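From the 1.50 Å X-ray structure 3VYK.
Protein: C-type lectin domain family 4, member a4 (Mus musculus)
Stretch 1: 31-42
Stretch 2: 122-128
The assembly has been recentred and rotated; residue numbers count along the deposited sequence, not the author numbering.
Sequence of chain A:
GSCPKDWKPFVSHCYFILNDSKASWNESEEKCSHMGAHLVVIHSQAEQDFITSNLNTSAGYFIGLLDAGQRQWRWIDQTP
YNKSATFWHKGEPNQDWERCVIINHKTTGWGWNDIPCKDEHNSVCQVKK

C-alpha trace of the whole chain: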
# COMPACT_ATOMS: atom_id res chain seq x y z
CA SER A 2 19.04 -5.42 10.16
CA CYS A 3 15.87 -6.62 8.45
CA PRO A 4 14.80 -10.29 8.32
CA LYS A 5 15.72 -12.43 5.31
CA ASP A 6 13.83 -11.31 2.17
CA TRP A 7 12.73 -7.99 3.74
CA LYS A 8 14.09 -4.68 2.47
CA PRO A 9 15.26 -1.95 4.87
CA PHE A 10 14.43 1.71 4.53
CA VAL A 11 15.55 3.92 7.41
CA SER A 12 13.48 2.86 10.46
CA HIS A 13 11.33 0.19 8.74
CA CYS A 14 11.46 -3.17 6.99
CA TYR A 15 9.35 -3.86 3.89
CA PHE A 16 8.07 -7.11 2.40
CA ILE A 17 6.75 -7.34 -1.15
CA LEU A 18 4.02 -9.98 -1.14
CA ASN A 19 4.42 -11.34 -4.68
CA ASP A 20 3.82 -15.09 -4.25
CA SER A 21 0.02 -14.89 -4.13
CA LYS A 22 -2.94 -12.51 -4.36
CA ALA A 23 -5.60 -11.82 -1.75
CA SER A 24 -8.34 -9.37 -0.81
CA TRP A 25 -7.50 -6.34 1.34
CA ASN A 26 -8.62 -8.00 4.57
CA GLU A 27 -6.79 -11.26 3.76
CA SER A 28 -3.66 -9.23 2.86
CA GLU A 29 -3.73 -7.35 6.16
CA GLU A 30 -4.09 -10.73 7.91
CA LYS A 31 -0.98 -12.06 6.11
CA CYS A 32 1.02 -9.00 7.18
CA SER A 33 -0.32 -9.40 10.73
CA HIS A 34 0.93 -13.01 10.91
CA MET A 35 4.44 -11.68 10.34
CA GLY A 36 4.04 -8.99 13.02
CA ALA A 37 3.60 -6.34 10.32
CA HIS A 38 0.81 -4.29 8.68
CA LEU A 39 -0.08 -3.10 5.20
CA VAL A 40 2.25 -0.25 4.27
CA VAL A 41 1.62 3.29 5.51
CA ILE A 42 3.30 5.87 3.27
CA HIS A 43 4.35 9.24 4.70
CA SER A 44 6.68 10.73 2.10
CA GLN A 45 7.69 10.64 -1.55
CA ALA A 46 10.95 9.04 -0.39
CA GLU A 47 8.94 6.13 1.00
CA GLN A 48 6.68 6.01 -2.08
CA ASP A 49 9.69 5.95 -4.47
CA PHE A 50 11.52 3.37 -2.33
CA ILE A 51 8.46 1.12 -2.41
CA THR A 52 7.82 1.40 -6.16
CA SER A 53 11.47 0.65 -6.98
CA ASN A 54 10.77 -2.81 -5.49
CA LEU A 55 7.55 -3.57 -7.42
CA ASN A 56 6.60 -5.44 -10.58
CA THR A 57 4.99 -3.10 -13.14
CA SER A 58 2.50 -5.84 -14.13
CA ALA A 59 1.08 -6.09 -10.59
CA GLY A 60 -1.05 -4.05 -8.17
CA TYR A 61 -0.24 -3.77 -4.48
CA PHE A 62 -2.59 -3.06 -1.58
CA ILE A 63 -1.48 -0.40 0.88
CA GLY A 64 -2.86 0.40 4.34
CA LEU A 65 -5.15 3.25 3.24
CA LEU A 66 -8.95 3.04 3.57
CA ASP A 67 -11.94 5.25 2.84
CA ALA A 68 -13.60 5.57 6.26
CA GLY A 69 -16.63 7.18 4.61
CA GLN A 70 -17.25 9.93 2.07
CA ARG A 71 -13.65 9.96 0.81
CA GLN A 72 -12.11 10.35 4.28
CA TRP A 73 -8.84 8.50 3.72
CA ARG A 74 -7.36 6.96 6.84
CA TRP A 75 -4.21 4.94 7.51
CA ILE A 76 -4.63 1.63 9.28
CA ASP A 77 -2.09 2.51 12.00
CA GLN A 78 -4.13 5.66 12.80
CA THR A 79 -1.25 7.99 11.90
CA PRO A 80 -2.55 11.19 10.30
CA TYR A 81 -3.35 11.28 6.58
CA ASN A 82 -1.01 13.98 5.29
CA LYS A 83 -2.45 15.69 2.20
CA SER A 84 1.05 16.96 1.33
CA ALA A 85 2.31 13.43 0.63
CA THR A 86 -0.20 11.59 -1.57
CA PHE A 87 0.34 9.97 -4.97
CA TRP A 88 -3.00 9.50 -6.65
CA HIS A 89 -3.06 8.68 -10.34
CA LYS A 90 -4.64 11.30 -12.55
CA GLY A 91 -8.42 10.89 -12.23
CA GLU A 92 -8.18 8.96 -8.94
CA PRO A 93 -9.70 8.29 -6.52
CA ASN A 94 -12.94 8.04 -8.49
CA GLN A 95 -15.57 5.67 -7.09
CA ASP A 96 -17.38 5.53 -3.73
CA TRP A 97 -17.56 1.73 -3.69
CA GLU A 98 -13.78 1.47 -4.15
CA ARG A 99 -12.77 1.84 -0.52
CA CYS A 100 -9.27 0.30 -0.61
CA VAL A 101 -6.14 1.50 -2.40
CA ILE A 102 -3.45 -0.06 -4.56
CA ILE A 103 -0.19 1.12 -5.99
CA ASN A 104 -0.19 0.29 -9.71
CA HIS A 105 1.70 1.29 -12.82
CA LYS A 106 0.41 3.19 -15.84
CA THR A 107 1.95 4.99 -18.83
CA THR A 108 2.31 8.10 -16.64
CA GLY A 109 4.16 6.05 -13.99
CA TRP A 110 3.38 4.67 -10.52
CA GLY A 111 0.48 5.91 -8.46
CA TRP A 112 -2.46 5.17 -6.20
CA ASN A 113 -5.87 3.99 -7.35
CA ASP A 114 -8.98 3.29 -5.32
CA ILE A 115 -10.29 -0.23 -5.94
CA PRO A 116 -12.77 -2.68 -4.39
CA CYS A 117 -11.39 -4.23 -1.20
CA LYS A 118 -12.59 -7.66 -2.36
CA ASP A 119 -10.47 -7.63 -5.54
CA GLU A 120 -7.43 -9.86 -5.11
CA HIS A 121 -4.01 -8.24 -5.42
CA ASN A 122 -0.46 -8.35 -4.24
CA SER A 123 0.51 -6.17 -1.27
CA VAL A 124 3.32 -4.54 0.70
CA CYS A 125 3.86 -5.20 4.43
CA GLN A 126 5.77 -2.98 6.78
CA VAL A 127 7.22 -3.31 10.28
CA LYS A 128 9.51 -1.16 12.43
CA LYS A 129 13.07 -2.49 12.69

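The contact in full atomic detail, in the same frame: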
# COMPACT_ATOMS: atom_id res chain seq x y z
N LYS A 31 -2.30 -11.52 6.43
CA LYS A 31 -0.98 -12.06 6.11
C LYS A 31 0.13 -11.20 6.71
O LYS A 31 1.09 -11.73 7.27
CB LYS A 31 -0.77 -12.19 4.59
CG LYS A 31 -1.61 -13.27 3.94
CD LYS A 31 -1.32 -13.36 2.46
CE LYS A 31 -2.26 -14.33 1.76
NZ LYS A 31 -1.80 -14.64 0.38
N CYS A 32 0.02 -9.88 6.59
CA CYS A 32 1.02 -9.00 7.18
C CYS A 32 1.04 -9.17 8.70
O CYS A 32 2.12 -9.25 9.31
CB CYS A 32 0.76 -7.53 6.82
SG CYS A 32 0.92 -7.07 5.08
N SER A 33 -0.15 -9.25 9.28
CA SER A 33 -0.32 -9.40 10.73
C SER A 33 0.37 -10.65 11.27
O SER A 33 0.99 -10.61 12.35
CB SER A 33 -1.80 -9.39 11.12
OG SER A 33 -1.96 -9.36 12.52
N HIS A 34 0.29 -11.75 10.52
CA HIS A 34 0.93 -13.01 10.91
C HIS A 34 2.43 -12.93 10.95
O HIS A 34 3.10 -13.77 11.58
CB HIS A 34 0.49 -14.16 10.00
CG HIS A 34 -0.92 -14.63 10.26
ND1 HIS A 34 -1.78 -14.93 9.26
CD2 HIS A 34 -1.61 -14.85 11.45
CE1 HIS A 34 -2.96 -15.32 9.79
NE2 HIS A 34 -2.85 -15.27 11.13
N MET A 35 2.99 -11.92 10.30
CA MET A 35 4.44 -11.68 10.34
C MET A 35 4.81 -10.52 11.25
O MET A 35 5.94 -10.02 11.21
CB MET A 35 4.98 -11.44 8.93
CG MET A 35 4.62 -12.54 7.95
SD MET A 35 5.46 -12.37 6.37
CE MET A 35 4.73 -10.86 5.73
N GLY A 36 3.85 -10.09 12.08
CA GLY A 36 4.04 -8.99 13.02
C GLY A 36 4.09 -7.63 12.36
O GLY A 36 4.60 -6.67 12.93
N ALA A 37 3.52 -7.54 11.16
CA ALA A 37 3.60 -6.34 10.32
C ALA A 37 2.19 -5.84 9.98
O ALA A 37 1.20 -6.39 10.45
CB ALA A 37 4.37 -6.65 9.05
N HIS A 38 2.10 -4.78 9.17
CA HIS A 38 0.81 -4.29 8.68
C HIS A 38 0.97 -3.81 7.27
O HIS A 38 2.09 -3.55 6.81
CB HIS A 38 0.27 -3.16 9.57
CG HIS A 38 1.22 -1.99 9.71
ND1 HIS A 38 1.31 -1.00 8.79
CD2 HIS A 38 2.15 -1.69 10.71
CE1 HIS A 38 2.25 -0.11 9.18
NE2 HIS A 38 2.76 -0.53 10.35
N LEU A 39 -0.14 -3.67 6.54
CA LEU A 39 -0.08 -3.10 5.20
C LEU A 39 0.57 -1.72 5.25
O LEU A 39 0.36 -0.95 6.21
CB LEU A 39 -1.46 -3.06 4.53
CG LEU A 39 -1.97 -4.43 4.05
CD1 LEU A 39 -3.44 -4.33 3.71
CD2 LEU A 39 -1.18 -4.94 2.86
N VAL A 40 1.37 -1.42 4.24
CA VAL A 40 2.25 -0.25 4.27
C VAL A 40 1.52 1.09 4.44
O VAL A 40 0.47 1.33 3.85
CB VAL A 40 3.20 -0.25 3.05
CG1 VAL A 40 2.44 0.01 1.75
CG2 VAL A 40 4.34 0.72 3.25
N VAL A 41 2.11 1.95 5.26
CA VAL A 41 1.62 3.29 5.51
C VAL A 41 2.69 4.24 4.99
O VAL A 41 3.84 4.17 5.41
CB VAL A 41 1.37 3.49 7.02
CG1 VAL A 41 1.16 4.95 7.36
CG2 VAL A 41 0.18 2.64 7.48
N ILE A 42 2.32 5.11 4.04
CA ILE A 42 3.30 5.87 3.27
C ILE A 42 3.24 7.35 3.65
O ILE A 42 2.21 8.00 3.47
CB ILE A 42 3.03 5.68 1.76
CG1 ILE A 42 3.12 4.20 1.40
CG2 ILE A 42 4.03 6.48 0.93
CD1 ILE A 42 2.62 3.88 -0.00
N ASN A 122 -1.66 -8.27 -5.06
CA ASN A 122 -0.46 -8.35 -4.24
C ASN A 122 -0.49 -7.24 -3.19
O ASN A 122 -1.46 -6.50 -3.11
CB ASN A 122 0.75 -8.29 -5.16
CG ASN A 122 0.77 -9.46 -6.13
OD1 ASN A 122 1.00 -10.60 -5.72
ND2 ASN A 122 0.44 -9.19 -7.38
N SER A 123 0.53 -7.15 -2.36
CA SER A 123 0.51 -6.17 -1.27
C SER A 123 1.91 -5.91 -0.78
O SER A 123 2.86 -6.60 -1.17
CB SER A 123 -0.40 -6.65 -0.12
OG SER A 123 0.00 -7.91 0.38
N VAL A 124 2.05 -4.87 0.05
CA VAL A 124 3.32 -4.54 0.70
C VAL A 124 3.11 -4.46 2.21
O VAL A 124 2.23 -3.74 2.68
CB VAL A 124 3.89 -3.20 0.19
CG1 VAL A 124 5.23 -2.90 0.88
CG2 VAL A 124 4.08 -3.23 -1.32
N CYS A 125 3.90 -5.23 2.97
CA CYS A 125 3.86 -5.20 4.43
C CYS A 125 5.00 -4.38 4.96
O CYS A 125 6.04 -4.24 4.31
CB CYS A 125 3.97 -6.60 5.04
SG CYS A 125 2.75 -7.81 4.48
N GLN A 126 4.80 -3.85 6.16
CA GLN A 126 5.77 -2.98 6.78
C GLN A 126 5.83 -3.22 8.28
O GLN A 126 4.80 -3.44 8.92
CB GLN A 126 5.38 -1.54 6.48
CG GLN A 126 6.13 -0.49 7.26
CD GLN A 126 5.54 0.87 7.03
OE1 GLN A 126 4.33 1.02 7.00
NE2 GLN A 126 6.39 1.88 6.86
N VAL A 127 7.04 -3.20 8.83
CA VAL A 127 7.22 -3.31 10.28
C VAL A 127 8.41 -2.44 10.69
O VAL A 127 9.34 -2.26 9.92
CB VAL A 127 7.42 -4.79 10.71
CG1 VAL A 127 8.70 -5.38 10.12
CG2 VAL A 127 7.40 -4.92 12.23
N LYS A 128 8.36 -1.88 11.90
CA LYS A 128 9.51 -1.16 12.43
C LYS A 128 10.67 -2.13 12.64
O LYS A 128 10.47 -3.27 13.05
CB LYS A 128 9.15 -0.44 13.73
CG LYS A 128 10.28 0.42 14.28
CD LYS A 128 9.95 1.02 15.64
CE LYS A 128 11.14 1.82 16.15
NZ LYS A 128 10.92 2.32 17.53
O HOH W 1 4.76 4.42 7.99

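What lies at the apolar centre of this contact? A disulfide joins a helix residue to a strand: Cys-32 SG and Cys-125 SG are 2.1 Å apart, and the chi3 of -81° lies near the right angle such bonds prefer. This covalent tie links residues far apart in sequence. Apolar groups gather around it. The methyl CE of Met-35 lies 3.8 Å from Cys-125 SG, and Ala-37 CB sits 4.0 Å from Cys-125 CB and 3.9 Å from Val-127 CB. Ala-37 points toward the strand, and its CA is 4.7 Å from the CA of Val-127.

How does the chain turn from helix to strand so quickly? The carbonyl of Cys-32 accepts hydrogen bonds from the amides of both Met-35 and Ala-37, while Gly-36 N bonds to Ser-33 O. Gly-36 has a positive phi of 73°, a conformation that favours glycine, and its O lies 3.4 Å from Val-127 CG2.

What holds the two backbones in register? They run antiparallel, and His-38 and Gln-126 form a hydrogen-bonded pair: His-38 N donates to Gln-126 O at 3.0 Å, and Gln-126 N donates to His-38 O at 2.8 Å. Next along, Leu-39 faces Cys-125 as a non-hydrogen-bonded pair whose side chains diverge; Leu-39 CD2 nevertheless reaches within 3.5 Å of Ser-123 CB. Beyond it, Val-40 N donates to Val-124 O at 2.9 Å, and Val-40 CG1 packs 3.9 Å from Val-124 CB. Weaker CA-H...O contacts fill the spaces between these bonds, with Cys-125 CA 3.4 Å from His-38 O and Leu-39 CA 3.5 Å from Val-124 O.

How does the polar edge continue the pairing after the short strand ends? Gln-126, the residue with the largest area covered by the other stretch, here bonds through its side chain. Gln-126 OE1 accepts a nearly straight hydrogen bond from Val-41 N at 3.0 Å, satisfying an amide beyond the last backbone bond. One water bridges the same two residues, donating to Val-41 O at 2.8 Å and accepting a weak bond from Gln-126 NE2 at 3.2 Å. His-38 lies on the same face of the sheet as Gln-126. His-38 ND1 donates to Leu-39 O at 2.7 Å, a hydrogen bond within the stretch, and Gln-126 O lies over one ring face.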